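Local coordinates for nitrogenase molybdenum-iron protein alpha chain (Clostridium pasteurianum, PDB 4WES), which forms part of the nitrogenase complex, which reduces dinitrogen to ammonia at a molybdenum-iron-sulfur cluster, at residues 250-255 and 271-276; 210-215 and 227-232; 192-197 and 275-280. All blocks are in the same frame, centred on the assembly; numbering follows the deposited sequence.

Contact 1: 250-255 and 271-276; sequences QNADKA and EMMETK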
loop_
_atom_site.group_PDB
_atom_site.type_symbol
_atom_site.label_atom_id
_atom_site.label_comp_id
_atom_site.label_asym_id
_atom_site.label_seq_id
_atom_site.Cartn_x
_atom_site.Cartn_y
_atom_site.Cartn_z
ATOM N N GLN A 250 -39.874 19.158 -11.080
ATOM C CA GLN A 250 -41.213 19.761 -10.942
ATOM C C GLN A 250 -41.456 20.950 -11.843
ATOM O O GLN A 250 -42.591 21.216 -12.221
ATOM C CB GLN A 250 -41.454 20.214 -9.507
ATOM C CG GLN A 250 -41.647 19.095 -8.504
ATOM C CD GLN A 250 -42.019 19.668 -7.161
ATOM O OE1 GLN A 250 -41.266 20.496 -6.626
ATOM N NE2 GLN A 250 -43.153 19.254 -6.630
ATOM N N ASN A 251 -40.389 21.662 -12.182
ATOM C CA ASN A 251 -40.464 22.816 -13.052
ATOM C C ASN A 251 -39.975 22.554 -14.478
ATOM O O ASN A 251 -39.692 23.495 -15.219
ATOM C CB ASN A 251 -39.720 23.980 -12.427
ATOM C CG ASN A 251 -40.442 24.539 -11.235
ATOM O OD1 ASN A 251 -41.465 25.197 -11.384
ATOM N ND2 ASN A 251 -39.956 24.246 -10.052
ATOM N N ALA A 252 -39.988 21.293 -14.913
ATOM C CA ALA A 252 -39.528 20.995 -16.251
ATOM C C ALA A 252 -40.403 21.692 -17.324
ATOM O O ALA A 252 -39.943 21.927 -18.432
ATOM C CB ALA A 252 -39.478 19.503 -16.519
ATOM N N ASP A 253 -41.661 22.024 -16.998
ATOM C CA ASP A 253 -42.519 22.695 -17.954
ATOM C C ASP A 253 -42.116 24.149 -18.232
ATOM O O ASP A 253 -42.677 24.767 -19.122
ATOM C CB ASP A 253 -43.987 22.629 -17.513
ATOM C CG ASP A 253 -44.232 23.263 -16.141
ATOM O OD1 ASP A 253 -43.431 23.047 -15.208
ATOM O OD2 ASP A 253 -45.245 23.990 -16.015
ATOM N N LYS A 254 -41.164 24.699 -17.505
ATOM C CA LYS A 254 -40.749 26.084 -17.654
ATOM C C LYS A 254 -39.595 26.191 -18.647
ATOM O O LYS A 254 -38.492 26.684 -18.325
ATOM C CB LYS A 254 -40.409 26.669 -16.288
ATOM C CG LYS A 254 -41.564 26.632 -15.301
ATOM C CD LYS A 254 -42.717 27.534 -15.753
ATOM C CE LYS A 254 -44.026 27.124 -15.106
ATOM N NZ LYS A 254 -43.903 27.211 -13.643
ATOM N N ALA A 255 -39.849 25.720 -19.870
ATOM C CA ALA A 255 -38.855 25.728 -20.928
ATOM C C ALA A 255 -39.531 25.966 -22.246
ATOM O O ALA A 255 -40.707 25.667 -22.413
ATOM C CB ALA A 255 -38.065 24.424 -20.991
ATOM N N GLU A 271 -42.738 13.421 -25.742
ATOM C CA GLU A 271 -44.039 13.423 -26.405
ATOM C C GLU A 271 -45.114 14.054 -25.531
ATOM O O GLU A 271 -45.919 14.882 -26.003
ATOM C CB GLU A 271 -44.445 12.000 -26.744
ATOM C CG GLU A 271 -43.659 11.273 -27.820
ATOM C CD GLU A 271 -44.062 9.799 -27.986
ATOM O OE1 GLU A 271 -44.936 9.302 -27.226
ATOM O OE2 GLU A 271 -43.508 9.129 -28.878
ATOM N N MET A 272 -45.184 13.623 -24.283
ATOM C CA MET A 272 -46.255 14.092 -23.402
ATOM C C MET A 272 -46.133 15.569 -23.078
ATOM O O MET A 272 -47.144 16.253 -22.939
ATOM C CB MET A 272 -46.359 13.244 -22.134
ATOM C CG MET A 272 -46.838 11.840 -22.436
ATOM S SD MET A 272 -47.154 10.797 -21.003
ATOM C CE MET A 272 -45.487 10.364 -20.526
ATOM N N MET A 273 -44.910 16.080 -22.939
ATOM C CA MET A 273 -44.728 17.507 -22.703
ATOM C C MET A 273 -45.165 18.323 -23.916
ATOM O O MET A 273 -45.699 19.427 -23.775
ATOM C CB MET A 273 -43.302 17.829 -22.292
ATOM C CG MET A 273 -42.956 17.335 -20.913
ATOM S SD MET A 273 -41.317 17.828 -20.347
ATOM C CE MET A 273 -41.610 19.547 -19.957
ATOM N N GLU A 274 -44.897 17.818 -25.121
ATOM C CA GLU A 274 -45.380 18.486 -26.309
ATOM C C GLU A 274 -46.915 18.506 -26.329
ATOM O O GLU A 274 -47.524 19.541 -26.601
ATOM C CB GLU A 274 -44.837 17.854 -27.594
ATOM C CG GLU A 274 -45.237 18.627 -28.844
ATOM C CD GLU A 274 -44.566 18.195 -30.116
ATOM O OE1 GLU A 274 -43.677 17.331 -30.082
ATOM O OE2 GLU A 274 -44.987 18.700 -31.161
ATOM N N THR A 275 -47.560 17.365 -26.037
ATOM C CA THR A 275 -49.010 17.310 -26.075
ATOM C C THR A 275 -49.643 18.214 -25.005
ATOM O O THR A 275 -50.619 18.937 -25.270
ATOM C CB THR A 275 -49.462 15.871 -25.861
ATOM O OG1 THR A 275 -48.912 15.073 -26.914
ATOM C CG2 THR A 275 -50.955 15.771 -25.797
ATOM N N LYS A 276 -49.127 18.133 -23.779
ATOM C CA LYS A 276 -49.773 18.782 -22.643
ATOM C C LYS A 276 -49.453 20.276 -22.560
ATOM O O LYS A 276 -50.332 21.072 -22.234
ATOM C CB LYS A 276 -49.392 18.086 -21.342
ATOM C CG LYS A 276 -50.073 18.666 -20.110
ATOM C CD LYS A 276 -49.870 17.782 -18.878
ATOM C CE LYS A 276 -50.494 18.401 -17.641
ATOM N NZ LYS A 276 -50.454 17.495 -16.471
#
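A252 and D253, in the loop between helix 246-250 and strand 257-260, lie against M273 on helix 263-277; the CA atoms of D253 and M273 come to 7.4 Å. N251 is the first residue beyond helix 246-250, and from it to K254 the chain makes a type I beta turn, closed by the bond from K254 N to N251 O (3.0 Å). An inverse gamma turn centred on K254 follows, with a weak bond from A255 N to D253 O. Across the contact there is no hydrogen bond; the work is done by one methionine methyl. M273 leaves its helix with CG anti to the carbonyl carbon (chi1 -70°), runs straight to SD and then bends at chi3 (75°), which swings CE onto the turn. CE touches backbone more than side chain: it lies 3.3 Å from A252 O and 3.8 Å from D253 CA, while A252 CB, directed at the helix, is 4.0 Å from CE. The carbonyl oxygen under the methyl is satisfied otherwise, since A252 O accepts a hydrogen bond from N211 ND2; D253 O is taken by R406 NH1. At the start of the turn the buried N251 bonds through OD1 to K203 N and through ND2 to E247 O. The contact thus seats the loop that leads into strand 257-260 on the helix that follows this strand. M273 also packs on N211 of strand 209-215 and on M194 of helix 182-196, so its side chain sits where a loop, a strand and two helices converge.

Contact 2: 210-215 and 227-232; sequences INVLGE and RVLEKI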
loop_
_atom_site.group_PDB
_atom_site.type_symbol
_atom_site.label_atom_id
_atom_site.label_comp_id
_atom_site.label_asym_id
_atom_site.label_seq_id
_atom_site.Cartn_x
_atom_site.Cartn_y
_atom_site.Cartn_z
ATOM N N ILE A 210 -34.145 25.978 -21.923
ATOM C CA ILE A 210 -34.145 24.653 -22.529
ATOM C C ILE A 210 -34.073 23.617 -21.401
ATOM O O ILE A 210 -33.595 23.886 -20.314
ATOM C CB ILE A 210 -32.952 24.488 -23.497
ATOM C CG1 ILE A 210 -31.615 24.544 -22.779
ATOM C CG2 ILE A 210 -33.055 25.529 -24.585
ATOM C CD1 ILE A 210 -31.135 23.166 -22.304
ATOM N N ASN A 211 -34.513 22.397 -21.718
ATOM C CA ASN A 211 -34.229 21.235 -20.878
ATOM C C ASN A 211 -33.385 20.249 -21.671
ATOM O O ASN A 211 -33.551 20.137 -22.874
ATOM C CB ASN A 211 -35.474 20.475 -20.487
ATOM C CG ASN A 211 -36.456 21.268 -19.647
ATOM O OD1 ASN A 211 -36.079 22.085 -18.794
ATOM N ND2 ASN A 211 -37.751 21.047 -19.935
ATOM N N VAL A 212 -32.497 19.529 -20.974
ATOM C CA VAL A 212 -31.854 18.369 -21.557
ATOM C C VAL A 212 -32.525 17.121 -21.015
ATOM O O VAL A 212 -32.471 16.840 -19.822
ATOM C CB VAL A 212 -30.347 18.324 -21.328
ATOM C CG1 VAL A 212 -29.722 17.165 -22.120
ATOM C CG2 VAL A 212 -29.686 19.634 -21.707
ATOM N N LEU A 213 -33.239 16.425 -21.884
ATOM C CA LEU A 213 -33.996 15.237 -21.508
ATOM C C LEU A 213 -33.199 13.958 -21.803
ATOM O O LEU A 213 -32.613 13.826 -22.892
ATOM C CB LEU A 213 -35.311 15.160 -22.269
ATOM C CG LEU A 213 -36.337 16.285 -22.073
ATOM C CD1 LEU A 213 -37.631 15.911 -22.771
ATOM C CD2 LEU A 213 -36.552 16.609 -20.611
ATOM N N GLY A 214 -33.249 12.999 -20.883
ATOM C CA GLY A 214 -32.573 11.726 -21.103
ATOM C C GLY A 214 -31.069 11.891 -21.078
ATOM O O GLY A 214 -30.338 11.413 -21.965
ATOM N N GLU A 215 -30.604 12.557 -20.044
ATOM C CA GLU A 215 -29.195 12.799 -19.812
ATOM C C GLU A 215 -28.952 12.664 -18.318
ATOM O O GLU A 215 -29.629 13.335 -17.520
ATOM C CB GLU A 215 -28.787 14.178 -20.305
ATOM C CG GLU A 215 -27.429 14.612 -19.833
ATOM C CD GLU A 215 -26.318 13.631 -20.132
ATOM O OE1 GLU A 215 -25.443 13.445 -19.254
ATOM O OE2 GLU A 215 -26.321 13.056 -21.252
ATOM N N ARG A 227 -21.895 23.684 -19.373
ATOM C CA ARG A 227 -20.852 24.710 -19.460
ATOM C C ARG A 227 -20.944 25.444 -20.793
ATOM O O ARG A 227 -20.898 26.692 -20.845
ATOM C CB ARG A 227 -19.482 24.028 -19.327
ATOM C CG ARG A 227 -18.308 24.988 -19.356
ATOM C CD ARG A 227 -16.981 24.275 -19.297
ATOM N NE ARG A 227 -16.710 23.481 -20.480
ATOM C CZ ARG A 227 -16.308 23.961 -21.656
ATOM N NH1 ARG A 227 -16.071 25.263 -21.800
ATOM N NH2 ARG A 227 -16.171 23.164 -22.702
ATOM N N VAL A 228 -21.060 24.676 -21.869
ATOM C CA VAL A 228 -21.112 25.260 -23.211
ATOM C C VAL A 228 -22.434 25.958 -23.476
ATOM O O VAL A 228 -22.466 27.058 -24.030
ATOM C CB VAL A 228 -20.788 24.204 -24.303
ATOM C CG1 VAL A 228 -20.965 24.736 -25.683
ATOM C CG2 VAL A 228 -19.352 23.793 -24.116
ATOM N N LEU A 229 -23.542 25.351 -23.066
ATOM C CA LEU A 229 -24.856 25.961 -23.286
ATOM C C LEU A 229 -24.951 27.289 -22.553
ATOM O O LEU A 229 -25.481 28.279 -23.103
ATOM C CB LEU A 229 -25.960 25.004 -22.822
ATOM C CG LEU A 229 -26.113 23.744 -23.665
ATOM C CD1 LEU A 229 -27.069 22.756 -23.009
ATOM C CD2 LEU A 229 -26.540 24.082 -25.071
ATOM N N GLU A 230 -24.470 27.329 -21.317
ATOM C CA GLU A 230 -24.533 28.563 -20.547
ATOM C C GLU A 230 -23.595 29.636 -21.130
ATOM O O GLU A 230 -23.949 30.841 -21.094
ATOM C CB GLU A 230 -24.226 28.260 -19.070
ATOM C CG GLU A 230 -25.385 27.481 -18.453
ATOM C CD GLU A 230 -25.149 26.889 -17.068
ATOM O OE1 GLU A 230 -26.168 26.444 -16.470
ATOM O OE2 GLU A 230 -24.012 26.874 -16.531
ATOM N N LYS A 231 -22.447 29.250 -21.684
ATOM C CA LYS A 231 -21.575 30.218 -22.355
ATOM C C LYS A 231 -22.275 30.891 -23.547
ATOM O O LYS A 231 -22.087 32.090 -23.785
ATOM C CB LYS A 231 -20.299 29.540 -22.895
ATOM C CG LYS A 231 -19.140 29.393 -21.959
ATOM C CD LYS A 231 -18.014 28.609 -22.635
ATOM C CE LYS A 231 -17.286 29.455 -23.641
ATOM N NZ LYS A 231 -15.965 28.845 -23.950
ATOM N N ILE A 232 -23.092 30.134 -24.265
ATOM C CA ILE A 232 -23.795 30.690 -25.409
ATOM C C ILE A 232 -24.919 31.627 -24.939
ATOM O O ILE A 232 -25.252 32.624 -25.632
ATOM C CB ILE A 232 -24.326 29.560 -26.293
ATOM C CG1 ILE A 232 -23.141 28.830 -26.936
ATOM C CG2 ILE A 232 -25.269 30.112 -27.334
ATOM C CD1 ILE A 232 -23.495 27.499 -27.554
#
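I210 and V212 of strand 209-215 meet L229 of helix 221-232 in the first half of a beta-alpha-beta unit, whose second strand, 235-239, lies parallel to the first in a four-stranded parallel sheet. The contact itself is purely apolar. Residues I210 and V212, alternate along the strand, both face the helix, and a single methyl of L229 serves them: L229 CD1 is 4.1 Å from I210 CD1 and 4.3 Å from V212 CG2. The I210 and L229 side chains cross at a slant and touch through their end methyls. In I210, CG1 stands between the backbone N and the carbonyl carbon (chi1 65°), and from there CD1 extends to the helix. Helix 289-303 adds to the apolar layer, with F303 against I210 and L296 and M299 against L229. Polar bonds lie around this layer. Through the backbone, I210 pairs with H235 and N237 and N211 with L257 and L259, so the strand is held from both neighbours, and the buried N211 amide is held at both ends, ND2 bonding to N258 OD1 and OD1 to N237 ND2. Charges gather on another part of the helix, where R227 pairs with E224 and E319, and K231 with E318 and E319. The metal cluster is not touched; V212 is about 9 Å, between side chains, from the cluster ligand C262. Within the helix, V228 CG2 rests 3.5 Å above the plane of the R227 guanidinium, displaced toward its rim.

Contact 3: 192-197 and 275-280; sequences TVMTDI and TKYGIP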
loop_
_atom_site.group_PDB
_atom_site.type_symbol
_atom_site.label_atom_id
_atom_site.label_comp_id
_atom_site.label_asym_id
_atom_site.label_seq_id
_atom_site.Cartn_x
_atom_site.Cartn_y
_atom_site.Cartn_z
ATOM N N THR A 192 -44.995 8.152 -14.161
ATOM C CA THR A 192 -45.192 8.794 -12.859
ATOM C C THR A 192 -44.490 10.142 -12.781
ATOM O O THR A 192 -45.021 11.105 -12.212
ATOM C CB THR A 192 -44.781 7.832 -11.733
ATOM O OG1 THR A 192 -45.719 6.756 -11.705
ATOM C CG2 THR A 192 -44.660 8.516 -10.401
ATOM N N VAL A 193 -43.304 10.268 -13.372
ATOM C CA VAL A 193 -42.660 11.580 -13.402
ATOM C C VAL A 193 -43.559 12.593 -14.125
ATOM O O VAL A 193 -43.738 13.730 -13.652
ATOM C CB VAL A 193 -41.271 11.476 -14.082
ATOM C CG1 VAL A 193 -40.701 12.862 -14.353
ATOM C CG2 VAL A 193 -40.308 10.689 -13.208
ATOM N N MET A 194 -44.109 12.198 -15.267
ATOM C CA MET A 194 -44.939 13.117 -16.044
ATOM C C MET A 194 -46.141 13.612 -15.272
ATOM O O MET A 194 -46.406 14.812 -15.252
ATOM C CB MET A 194 -45.378 12.466 -17.346
ATOM C CG MET A 194 -46.157 13.406 -18.255
ATOM S SD MET A 194 -45.089 14.686 -18.957
ATOM C CE MET A 194 -46.344 15.882 -19.414
ATOM N N THR A 195 -46.912 12.699 -14.703
ATOM C CA THR A 195 -48.171 13.107 -14.101
ATOM C C THR A 195 -48.024 13.626 -12.697
ATOM O O THR A 195 -48.817 14.470 -12.275
ATOM C CB THR A 195 -49.202 11.989 -14.147
ATOM O OG1 THR A 195 -48.736 10.873 -13.423
ATOM C CG2 THR A 195 -49.496 11.549 -15.583
ATOM N N ASP A 196 -47.036 13.126 -11.956
ATOM C CA ASP A 196 -46.998 13.409 -10.516
ATOM C C ASP A 196 -45.888 14.367 -10.102
ATOM O O ASP A 196 -45.874 14.811 -8.944
ATOM C CB ASP A 196 -46.891 12.090 -9.719
ATOM C CG ASP A 196 -48.050 11.151 -9.963
ATOM O OD1 ASP A 196 -49.012 11.529 -10.645
ATOM O OD2 ASP A 196 -47.972 10.003 -9.501
ATOM N N ILE A 197 -44.976 14.668 -11.025
ATOM C CA ILE A 197 -43.853 15.554 -10.723
ATOM C C ILE A 197 -43.838 16.787 -11.646
ATOM O O ILE A 197 -43.902 17.922 -11.198
ATOM C CB ILE A 197 -42.472 14.814 -10.681
ATOM C CG1 ILE A 197 -42.554 13.595 -9.773
ATOM C CG2 ILE A 197 -41.391 15.794 -10.259
ATOM C CD1 ILE A 197 -41.278 12.789 -9.720
ATOM N N THR A 275 -47.560 17.365 -26.037
ATOM C CA THR A 275 -49.010 17.310 -26.075
ATOM C C THR A 275 -49.643 18.214 -25.005
ATOM O O THR A 275 -50.619 18.937 -25.270
ATOM C CB THR A 275 -49.462 15.871 -25.861
ATOM O OG1 THR A 275 -48.912 15.073 -26.914
ATOM C CG2 THR A 275 -50.955 15.771 -25.797
ATOM N N LYS A 276 -49.127 18.133 -23.779
ATOM C CA LYS A 276 -49.773 18.782 -22.643
ATOM C C LYS A 276 -49.453 20.276 -22.560
ATOM O O LYS A 276 -50.332 21.072 -22.234
ATOM C CB LYS A 276 -49.392 18.086 -21.342
ATOM C CG LYS A 276 -50.073 18.666 -20.110
ATOM C CD LYS A 276 -49.870 17.782 -18.878
ATOM C CE LYS A 276 -50.494 18.401 -17.641
ATOM N NZ LYS A 276 -50.454 17.495 -16.471
ATOM N N TYR A 277 -48.205 20.641 -22.835
ATOM C CA TYR A 277 -47.723 22.019 -22.650
ATOM C C TYR A 277 -47.459 22.786 -23.961
ATOM O O TYR A 277 -47.332 24.006 -23.927
ATOM C CB TYR A 277 -46.458 22.027 -21.772
ATOM C CG TYR A 277 -46.687 21.482 -20.407
ATOM C CD1 TYR A 277 -47.493 22.161 -19.479
ATOM C CD2 TYR A 277 -46.138 20.267 -20.006
ATOM C CE1 TYR A 277 -47.742 21.648 -18.217
ATOM C CE2 TYR A 277 -46.376 19.777 -18.760
ATOM C CZ TYR A 277 -47.166 20.452 -17.855
ATOM O OH TYR A 277 -47.387 19.922 -16.613
ATOM N N GLY A 278 -47.316 22.063 -25.068
ATOM C CA GLY A 278 -46.955 22.695 -26.339
ATOM C C GLY A 278 -45.461 22.838 -26.520
ATOM O O GLY A 278 -45.023 23.445 -27.481
ATOM N N ILE A 279 -44.654 22.267 -25.610
ATOM C CA ILE A 279 -43.210 22.411 -25.695
ATOM C C ILE A 279 -42.652 21.457 -26.739
ATOM O O ILE A 279 -42.800 20.234 -26.599
ATOM C CB ILE A 279 -42.566 22.177 -24.329
ATOM C CG1 ILE A 279 -43.090 23.156 -23.265
ATOM C CG2 ILE A 279 -41.045 22.237 -24.432
ATOM C CD1 ILE A 279 -42.822 22.719 -21.844
ATOM N N PRO A 280 -42.001 21.992 -27.789
ATOM C CA PRO A 280 -41.416 21.131 -28.822
ATOM C C PRO A 280 -40.156 20.472 -28.325
ATOM O O PRO A 280 -39.539 20.907 -27.353
ATOM C CB PRO A 280 -41.120 22.111 -29.955
ATOM C CG PRO A 280 -40.900 23.414 -29.273
ATOM C CD PRO A 280 -41.778 23.421 -28.062
HETATM O O HOH W 1 -47.615 17.032 -16.288
#
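The C-terminal turns of two helices, 182-196 and 263-277, come together here, joined by M194 from the first and by K276 and Y277 from the second. With the CA atoms of M194 and K276 10.0 Å apart, the backbones stay well separated, and side chains and one water bridge the gap. M194 carries the apolar part. Its CG is anti to the backbone N (chi1 -176°) and the chain bends at chi2 (70°), bringing the methyl across to the other helix. There CE lies 3.9 Å from Y277 CE2, approaching the ring obliquely, and 4.0 Å from K276 CD. Both partners slide past the methionine in the opposite direction, toward helix 182-196. K276 is extended along its whole length, and its CG sits 4.0 Å above the centre of the Y277 ring, so the aliphatic part of the lysine and the phenol travel together and bring NZ and OH to the same place. There they meet a water, which donates to M194 O (2.7 Å), accepts from K276 NZ (2.9 Å) and bonds Y277 OH (2.9 Å). It therefore ties a backbone carbonyl of one helix to two side chains of the other, and the ammonium probably polarises it as a donor toward the carbonyl. Just beyond Y277 the helix ends at G278, which takes a positive phi (87°), a conformation that favours glycine. The chain then heads for strand 281-283, P280 already bonding N258 through the backbone. M194 also packs on M272 in the preceding turn of helix 263-277, while V193 and I197 reach helix 246-250 and the loop holding D401 and R406 bonds the backbone of K276 and Y277.

All three contacts are buried, though contact 3 includes the partly exposed K276. Contacts 1 and 3 use the same helix, 263-277, with centres about 4 Å apart; M194 CE of contact 3 lies 3.6 Å from M272 O of contact 1. Contact 2 lies about 16 Å, centre to centre, from contact 1, yet the two meet through the hydrogen bond from N211 ND2 to A252 O (2.8 Å). Their chemistry follows their place: aliphatic methyls alone between strand and helix in contact 2, a methionine methyl against a loop backbone in contact 1, and a methionine, a ring and a water-mediated polar link between helix ends in contact 3.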